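Local atomic coordinates of surface-associated protein CshA (Streptococcus gordonii, PDB entry 5L2D), a protein that binds host fibronectin at the streptococcal cell surface by a catch-clamp mechanism, the present chain comprising its non-repetitive domain 2. Residues P104-R109 and V138-K143; A170-F175 and K229-D234. All coordinates share one frame; numbering follows the deposited sequence.

Contact 1 of 2, residues P104-R109 and V138-K143; sequences PSVTGR and VNWGIK
Val106 carries the loop side of this contact, setting one methyl against Trp140 and the other against Ile142. Its CG1 approaches the six-membered part of the indole, 3.9 Å from Trp140 CZ3 and equally near Trp140 CE3. The methyl comes in obliquely, well away from the ring nitrogen. CG2 faces the end of the isoleucine, 4.0 Å from Ile142 CD1.

Trp140 and Ile142 can share one valine because they alternate along the strand and leave it on the same side, with Gly141 between them. Their torsions differ. The indole of Trp140 takes chi1 63°, which puts CG between the backbone N and the carbonyl carbon, and, with chi2 near -72°, the benzo ring faces the loop. Ile142 is extended instead, its CG1 swung opposite the backbone N (chi1 -162°) and the chain continuing straight to CD1, the atom that reaches the valine.

Elsewhere in the chain, Trp140 also packs on Leu133, and Ile142 on Val59 of strand 53-61. Residues 138-143 additionally pair in antiparallel fashion with a strand of the second subunit, where Trp140 meets Val270 and Ile142 meets Phe268, both of that neighbouring chain. The Val106 backbone is hydrogen-bonded to Phe39.

No hydrogen bond or ion pair joins the two segments, so what binds them is the burial of three largely hydrophobic side chains, an attachment with little directional demand.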
ATOM      1  N   PRO A 104      -4.933   9.530 -12.779  1.00 70.31           N
ATOM      2  CA  PRO A 104      -5.664  10.382 -11.830  1.00 72.54           C
ATOM      3  C   PRO A 104      -5.093  10.358 -10.418  1.00 78.65           C
ATOM      4  O   PRO A 104      -4.429   9.396 -10.032  1.00 80.96           O
ATOM      5  CB  PRO A 104      -7.097   9.820 -11.841  1.00 76.04           C
ATOM      6  CG  PRO A 104      -7.045   8.508 -12.549  1.00 76.65           C
ATOM      7  CD  PRO A 104      -5.782   8.472 -13.362  1.00 73.35           C
ATOM      8  N   SER A 105      -5.367  11.426  -9.667  1.00 82.09           N
ATOM      9  CA  SER A 105      -4.913  11.584  -8.281  1.00 81.84           C
ATOM     10  C   SER A 105      -5.505  10.478  -7.410  1.00 82.40           C
ATOM     11  O   SER A 105      -6.636  10.036  -7.673  1.00 79.54           O
ATOM     12  CB  SER A 105      -5.351  12.958  -7.719  1.00 85.47           C
ATOM     13  OG  SER A 105      -4.951  14.066  -8.543  1.00 82.18           O
ATOM     14  N   VAL A 106      -4.773  10.029  -6.379  1.00 71.66           N
ATOM     15  CA  VAL A 106      -5.371   9.053  -5.458  1.00 71.64           C
ATOM     16  C   VAL A 106      -6.361   9.823  -4.570  1.00 70.73           C
ATOM     17  O   VAL A 106      -6.214  11.029  -4.439  1.00 70.65           O
ATOM     18  CB  VAL A 106      -4.344   8.187  -4.638  1.00 74.48           C
ATOM     19  CG1 VAL A 106      -2.948   8.188  -5.258  1.00 71.14           C
ATOM     20  CG2 VAL A 106      -4.287   8.586  -3.177  1.00 70.78           C
ATOM     21  N   THR A 107      -7.362   9.151  -3.983  1.00 69.04           N
ATOM     22  CA  THR A 107      -8.440   9.852  -3.286  1.00 70.90           C
ATOM     23  C   THR A 107      -9.365   8.924  -2.537  1.00 73.52           C
ATOM     24  O   THR A 107      -9.388   7.718  -2.784  1.00 72.35           O
ATOM     25  CB  THR A 107      -9.328  10.655  -4.283  1.00 81.42           C
ATOM     26  OG1 THR A 107     -10.483  11.193  -3.608  1.00 83.28           O
ATOM     27  CG2 THR A 107      -9.787   9.759  -5.462  1.00 75.84           C
ATOM     28  N   GLY A 108     -10.156   9.519  -1.649  1.00 76.84           N
ATOM     29  CA  GLY A 108     -11.254   8.821  -0.992  1.00 92.16           C
ATOM     30  C   GLY A 108     -12.572   9.081  -1.700  1.00108.86           C
ATOM     31  O   GLY A 108     -13.180   8.148  -2.254  1.00115.53           O
ATOM     32  N   ARG A 109     -12.945  10.372  -1.724  1.00120.47           N
ATOM     33  CA  ARG A 109     -14.315  10.898  -1.994  1.00121.18           C
ATOM     34  C   ARG A 109     -15.288   9.993  -2.775  1.00113.85           C
ATOM     35  O   ARG A 109     -15.342  10.035  -3.998  1.00114.40           O
ATOM     36  CB  ARG A 109     -14.223  12.284  -2.669  1.00104.36           C
ATOM     37  N   VAL A 138      -1.823   0.299 -12.916  1.00 84.48           N
ATOM     38  CA  VAL A 138      -0.912   1.302 -12.364  1.00 75.87           C
ATOM     39  C   VAL A 138       0.045   0.663 -11.360  1.00 69.63           C
ATOM     40  O   VAL A 138      -0.301  -0.271 -10.648  1.00 66.92           O
ATOM     41  CB  VAL A 138      -1.678   2.447 -11.687  1.00 72.90           C
ATOM     42  CG1 VAL A 138      -2.057   3.506 -12.698  1.00 71.31           C
ATOM     43  CG2 VAL A 138      -2.932   1.899 -11.014  1.00 82.18           C
ATOM     44  N   ASN A 139       1.274   1.152 -11.378  1.00 67.48           N
ATOM     45  CA  ASN A 139       2.259   0.877 -10.366  1.00 64.05           C
ATOM     46  C   ASN A 139       2.357   2.192  -9.620  1.00 64.53           C
ATOM     47  O   ASN A 139       2.941   3.168 -10.139  1.00 59.25           O
ATOM     48  CB  ASN A 139       3.596   0.527 -11.013  1.00 59.53           C
ATOM     49  CG  ASN A 139       4.675   0.267 -10.004  1.00 65.61           C
ATOM     50  OD1 ASN A 139       4.432  -0.044  -8.812  1.00 77.48           O
ATOM     51  ND2 ASN A 139       5.888   0.407 -10.459  1.00 62.78           N
ATOM     52  N   TRP A 140       1.741   2.247  -8.439  1.00 64.49           N
ATOM     53  CA  TRP A 140       1.823   3.450  -7.600  1.00 61.65           C
ATOM     54  C   TRP A 140       2.263   3.139  -6.184  1.00 59.12           C
ATOM     55  O   TRP A 140       2.576   1.988  -5.824  1.00 62.70           O
ATOM     56  CB  TRP A 140       0.516   4.241  -7.621  1.00 57.08           C
ATOM     57  CG  TRP A 140      -0.672   3.511  -7.067  1.00 60.38           C
ATOM     58  CD1 TRP A 140      -1.328   2.476  -7.644  1.00 65.34           C
ATOM     59  CD2 TRP A 140      -1.373   3.794  -5.848  1.00 59.75           C
ATOM     60  NE1 TRP A 140      -2.387   2.076  -6.861  1.00 63.47           N
ATOM     61  CE2 TRP A 140      -2.446   2.880  -5.761  1.00 58.81           C
ATOM     62  CE3 TRP A 140      -1.198   4.734  -4.817  1.00 61.18           C
ATOM     63  CZ2 TRP A 140      -3.331   2.865  -4.692  1.00 60.21           C
ATOM     64  CZ3 TRP A 140      -2.093   4.734  -3.744  1.00 58.25           C
ATOM     65  CH2 TRP A 140      -3.143   3.799  -3.692  1.00 66.10           C
ATOM     66  N   GLY A 141       2.386   4.217  -5.426  1.00 62.34           N
ATOM     67  CA  GLY A 141       2.582   4.153  -3.988  1.00 64.27           C
ATOM     68  C   GLY A 141       2.430   5.495  -3.283  1.00 60.58           C
ATOM     69  O   GLY A 141       2.502   6.555  -3.901  1.00 59.14           O
ATOM     70  N   ILE A 142       2.203   5.412  -1.979  1.00 58.77           N
ATOM     71  CA  ILE A 142       1.992   6.568  -1.143  1.00 60.70           C
ATOM     72  C   ILE A 142       2.650   6.390   0.266  1.00 60.56           C
ATOM     73  O   ILE A 142       2.675   5.292   0.822  1.00 49.86           O
ATOM     74  CB  ILE A 142       0.478   6.863  -1.047  1.00 56.22           C
ATOM     75  CG1 ILE A 142       0.222   8.284  -0.566  1.00 61.74           C
ATOM     76  CG2 ILE A 142      -0.200   5.921  -0.075  1.00 58.02           C
ATOM     77  CD1 ILE A 142      -1.253   8.649  -0.506  1.00 62.96           C
ATOM     78  N   LYS A 143       3.200   7.473   0.820  1.00 59.90           N
ATOM     79  CA  LYS A 143       3.659   7.465   2.204  1.00 60.93           C
ATOM     80  C   LYS A 143       3.014   8.574   2.973  1.00 56.78           C
ATOM     81  O   LYS A 143       2.848   9.709   2.483  1.00 55.02           O
ATOM     82  CB  LYS A 143       5.178   7.643   2.321  1.00 69.50           C
ATOM     83  CG  LYS A 143       5.985   6.399   2.002  1.00 75.57           C
ATOM     84  CD  LYS A 143       7.121   6.173   2.997  1.00 79.09           C
ATOM     85  CE  LYS A 143       8.316   7.068   2.706  1.00 87.82           C
ATOM     86  NZ  LYS A 143       8.708   7.146   1.270  1.00 90.12           N
TER

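Contact 2 of 2, residues A170-F175 and K229-D234; sequences AEYGIF and KYLSPD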
ATOM      1  N   ALA A 170      -0.065 -11.623  -9.047  1.00 76.51           N
ATOM      2  CA  ALA A 170       0.375 -10.431  -9.748  1.00 72.80           C
ATOM      3  C   ALA A 170      -0.528  -9.202  -9.572  1.00 71.16           C
ATOM      4  O   ALA A 170      -0.455  -8.266 -10.374  1.00 76.03           O
ATOM      5  CB  ALA A 170       0.554 -10.750 -11.214  1.00 78.91           C
ATOM      6  N   GLU A 171      -1.399  -9.219  -8.562  1.00 70.60           N
ATOM      7  CA  GLU A 171      -2.107  -8.014  -8.116  1.00 76.28           C
ATOM      8  C   GLU A 171      -1.508  -7.667  -6.741  1.00 70.32           C
ATOM      9  O   GLU A 171      -1.926  -8.189  -5.688  1.00 65.71           O
ATOM     10  CB  GLU A 171      -3.628  -8.235  -8.076  1.00 84.58           C
ATOM     11  CG  GLU A 171      -4.288  -8.318  -9.465  1.00 88.40           C
ATOM     12  CD  GLU A 171      -5.816  -8.317  -9.426  1.00 85.53           C
ATOM     13  OE1 GLU A 171      -6.413  -8.880  -8.484  1.00 85.32           O
ATOM     14  OE2 GLU A 171      -6.433  -7.769 -10.352  1.00 91.33           O
ATOM     15  N   TYR A 172      -0.478  -6.816  -6.790  1.00 65.61           N
ATOM     16  CA  TYR A 172       0.528  -6.699  -5.711  1.00 59.65           C
ATOM     17  C   TYR A 172       0.179  -5.596  -4.689  1.00 56.57           C
ATOM     18  O   TYR A 172       0.059  -4.439  -5.065  1.00 52.08           O
ATOM     19  CB  TYR A 172       1.873  -6.377  -6.333  1.00 59.18           C
ATOM     20  CG  TYR A 172       2.514  -7.472  -7.159  1.00 56.88           C
ATOM     21  CD1 TYR A 172       2.891  -8.668  -6.570  1.00 55.52           C
ATOM     22  CD2 TYR A 172       2.789  -7.289  -8.524  1.00 54.08           C
ATOM     23  CE1 TYR A 172       3.494  -9.673  -7.306  1.00 60.87           C
ATOM     24  CE2 TYR A 172       3.406  -8.292  -9.271  1.00 55.57           C
ATOM     25  CZ  TYR A 172       3.745  -9.481  -8.649  1.00 60.00           C
ATOM     26  OH  TYR A 172       4.366 -10.488  -9.322  1.00 69.26           O
ATOM     27  N   GLY A 173      -0.003  -5.945  -3.414  1.00 56.44           N
ATOM     28  CA  GLY A 173      -0.341  -4.953  -2.383  1.00 53.75           C
ATOM     29  C   GLY A 173       0.591  -5.040  -1.186  1.00 55.70           C
ATOM     30  O   GLY A 173       0.509  -6.000  -0.429  1.00 57.00           O
ATOM     31  N   ILE A 174       1.470  -4.040  -1.018  1.00 57.41           N
ATOM     32  CA  ILE A 174       2.500  -4.046   0.048  1.00 57.35           C
ATOM     33  C   ILE A 174       2.331  -2.920   1.078  1.00 52.67           C
ATOM     34  O   ILE A 174       2.061  -1.757   0.716  1.00 47.17           O
ATOM     35  CB  ILE A 174       3.909  -3.882  -0.552  1.00 60.73           C
ATOM     36  CG1 ILE A 174       4.113  -4.875  -1.694  1.00 58.71           C
ATOM     37  CG2 ILE A 174       4.962  -4.041   0.541  1.00 66.81           C
ATOM     38  CD1 ILE A 174       5.454  -4.782  -2.403  1.00 63.68           C
ATOM     39  N   PHE A 175       2.517  -3.265   2.343  1.00 48.60           N
ATOM     40  CA  PHE A 175       2.456  -2.285   3.408  1.00 54.88           C
ATOM     41  C   PHE A 175       3.830  -2.097   4.090  1.00 56.14           C
ATOM     42  O   PHE A 175       4.433  -3.058   4.527  1.00 61.96           O
ATOM     43  CB  PHE A 175       1.463  -2.737   4.462  1.00 55.70           C
ATOM     44  CG  PHE A 175       0.091  -3.033   3.943  1.00 61.81           C
ATOM     45  CD1 PHE A 175      -0.840  -2.047   3.826  1.00 63.14           C
ATOM     46  CD2 PHE A 175      -0.276  -4.329   3.630  1.00 72.21           C
ATOM     47  CE1 PHE A 175      -2.100  -2.331   3.377  1.00 65.59           C
ATOM     48  CE2 PHE A 175      -1.537  -4.629   3.181  1.00 65.40           C
ATOM     49  CZ  PHE A 175      -2.449  -3.622   3.056  1.00 69.43           C
ATOM     50  N   LYS A 229      10.551  -9.449  -7.291  1.00 62.21           N
ATOM     51  CA  LYS A 229      11.022  -8.850  -6.060  1.00 68.69           C
ATOM     52  C   LYS A 229       9.967  -8.033  -5.348  1.00 64.07           C
ATOM     53  O   LYS A 229      10.235  -7.595  -4.241  1.00 62.81           O
ATOM     54  CB  LYS A 229      12.228  -7.964  -6.324  1.00 77.69           C
ATOM     55  CG  LYS A 229      13.405  -8.675  -6.944  1.00 76.42           C
ATOM     56  CD  LYS A 229      13.996  -9.692  -5.992  1.00 74.38           C
ATOM     57  CE  LYS A 229      15.148 -10.359  -6.709  1.00 79.09           C
ATOM     58  NZ  LYS A 229      15.851 -11.286  -5.795  1.00 90.67           N
ATOM     59  N   TYR A 230       8.806  -7.805  -5.981  1.00 59.16           N
ATOM     60  CA  TYR A 230       7.587  -7.351  -5.280  1.00 51.16           C
ATOM     61  C   TYR A 230       7.023  -8.417  -4.317  1.00 57.12           C
ATOM     62  O   TYR A 230       6.387  -8.090  -3.288  1.00 71.21           O
ATOM     63  CB  TYR A 230       6.528  -6.909  -6.269  1.00 50.26           C
ATOM     64  CG  TYR A 230       6.682  -5.504  -6.860  1.00 47.00           C
ATOM     65  CD1 TYR A 230       7.806  -5.100  -7.528  1.00 49.43           C
ATOM     66  CD2 TYR A 230       5.647  -4.600  -6.771  1.00 48.99           C
ATOM     67  CE1 TYR A 230       7.915  -3.803  -8.068  1.00 51.78           C
ATOM     68  CE2 TYR A 230       5.735  -3.316  -7.290  1.00 49.33           C
ATOM     69  CZ  TYR A 230       6.862  -2.909  -7.945  1.00 53.27           C
ATOM     70  OH  TYR A 230       6.860  -1.612  -8.467  1.00 52.21           O
ATOM     71  N   LEU A 231       7.314  -9.684  -4.587  1.00 58.46           N
ATOM     72  CA  LEU A 231       6.859 -10.771  -3.698  1.00 62.23           C
ATOM     73  C   LEU A 231       7.595 -10.662  -2.415  1.00 57.61           C
ATOM     74  O   LEU A 231       8.737 -10.242  -2.424  1.00 75.29           O
ATOM     75  CB  LEU A 231       7.148 -12.143  -4.320  1.00 61.15           C
ATOM     76  CG  LEU A 231       6.336 -12.365  -5.591  1.00 62.32           C
ATOM     77  CD1 LEU A 231       6.818 -13.551  -6.376  1.00 60.55           C
ATOM     78  CD2 LEU A 231       4.863 -12.526  -5.252  1.00 70.21           C
ATOM     79  N   SER A 232       6.990 -11.042  -1.319  1.00 56.26           N
ATOM     80  CA  SER A 232       7.695 -10.958  -0.083  1.00 57.35           C
ATOM     81  C   SER A 232       8.625 -12.115  -0.003  1.00 64.01           C
ATOM     82  O   SER A 232       8.301 -13.187  -0.458  1.00 77.88           O
ATOM     83  CB  SER A 232       6.746 -11.012   1.081  1.00 59.69           C
ATOM     84  OG  SER A 232       7.459 -11.217   2.262  1.00 61.45           O
ATOM     85  N   PRO A 233       9.840 -11.859   0.601  1.00 65.97           N
ATOM     86  CA  PRO A 233      10.720 -13.017   0.689  1.00 65.03           C
ATOM     87  C   PRO A 233      10.398 -13.847   1.896  1.00 60.61           C
ATOM     88  O   PRO A 233      11.043 -14.839   2.124  1.00 61.36           O
ATOM     89  CB  PRO A 233      12.087 -12.405   0.829  1.00 65.54           C
ATOM     90  CG  PRO A 233      11.851 -11.264   1.695  1.00 71.56           C
ATOM     91  CD  PRO A 233      10.609 -10.663   1.161  1.00 69.61           C
ATOM     92  N   ASP A 234       9.419 -13.440   2.670  1.00 58.47           N
ATOM     93  CA  ASP A 234       9.044 -14.206   3.817  1.00 61.56           C
ATOM     94  C   ASP A 234       7.962 -15.072   3.259  1.00 69.18           C
ATOM     95  O   ASP A 234       6.872 -14.615   3.055  1.00 86.60           O
ATOM     96  CB  ASP A 234       8.496 -13.300   4.895  1.00 57.88           C
ATOM     97  CG  ASP A 234       8.010 -14.050   6.079  1.00 62.00           C
ATOM     98  OD1 ASP A 234       7.710 -15.222   5.935  1.00 73.99           O
ATOM     99  OD2 ASP A 234       7.924 -13.487   7.168  1.00 59.52           O
TER
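Strand 172-177, an outer strand of the three-stranded antiparallel sheet that this chain forms by itself, turns Tyr172 and Ile174 toward the loop that precedes strand 244-250, and Tyr230 and Leu231 of that loop come down on them. The ring of Tyr172 lies at the middle of the contact. Over one of its faces sits Tyr230 CB, 4.1 Å from the ring centroid and only 11° off the normal, a CH-pi contact with the carbon almost over the ring centre. The opposite face is covered by Ala170 CA from the same chain segment, displaced toward the rim. Leu231 CD2 closes in on the edge, in the plane of the ring, 3.8 Å from Tyr172 CE1.

With chi1 at -69°, Tyr172 CG stands opposite its own carbonyl carbon, and the ring extends beneath the Tyr230 methylene. The two tyrosine side chains run roughly perpendicular to one another. Their rings meet obliquely, with centroids 5.6 Å apart and planes at 49°. Ile174 reaches the loop with CD1, which lies 3.5 Å from the backbone Tyr230 O and 4.4 Å from CD2 of the Tyr230 ring, which it approaches obliquely.

Beyond the touching residues, Ser232 OG accepts a hydrogen bond from Asp234 N, forming an ST turn that shapes the loop. Phe65 meets the Tyr230 ring edge-to-face, while Met201 touches both Tyr172 and Leu231. Tyr172, Ile174 and Phe175 pair with an antiparallel strand of the second subunit, so the sheet continues across the interface.

The arrangement is that of a loop packed against the side chains of a beta-sheet strand, with an aromatic ring flanked by a CH-pi donor on one face and by Ala170, from the loop leading into its own strand, on the other.

Contact 1 closes along the chain before contact 2 opens, and their centres lie about 18 Å apart on opposite sides of the chain's centre. They nevertheless touch: Asn139 OD1 of segment 138-143 is 2.9 Å from Tyr230 OH of segment 229-234, a probable but weak hydrogen bond. Asn66 adds to this junction, its OD1 accepting from Asn139 ND2 and lying within weak hydrogen-bonding range of Tyr230 OH. The second subunit is common to both contacts: strands 138-150 and 172-177 each pair with it, and its Phe268 packs on Ile142 in contact 1 and meets the ring of Phe175 in segment 170-175.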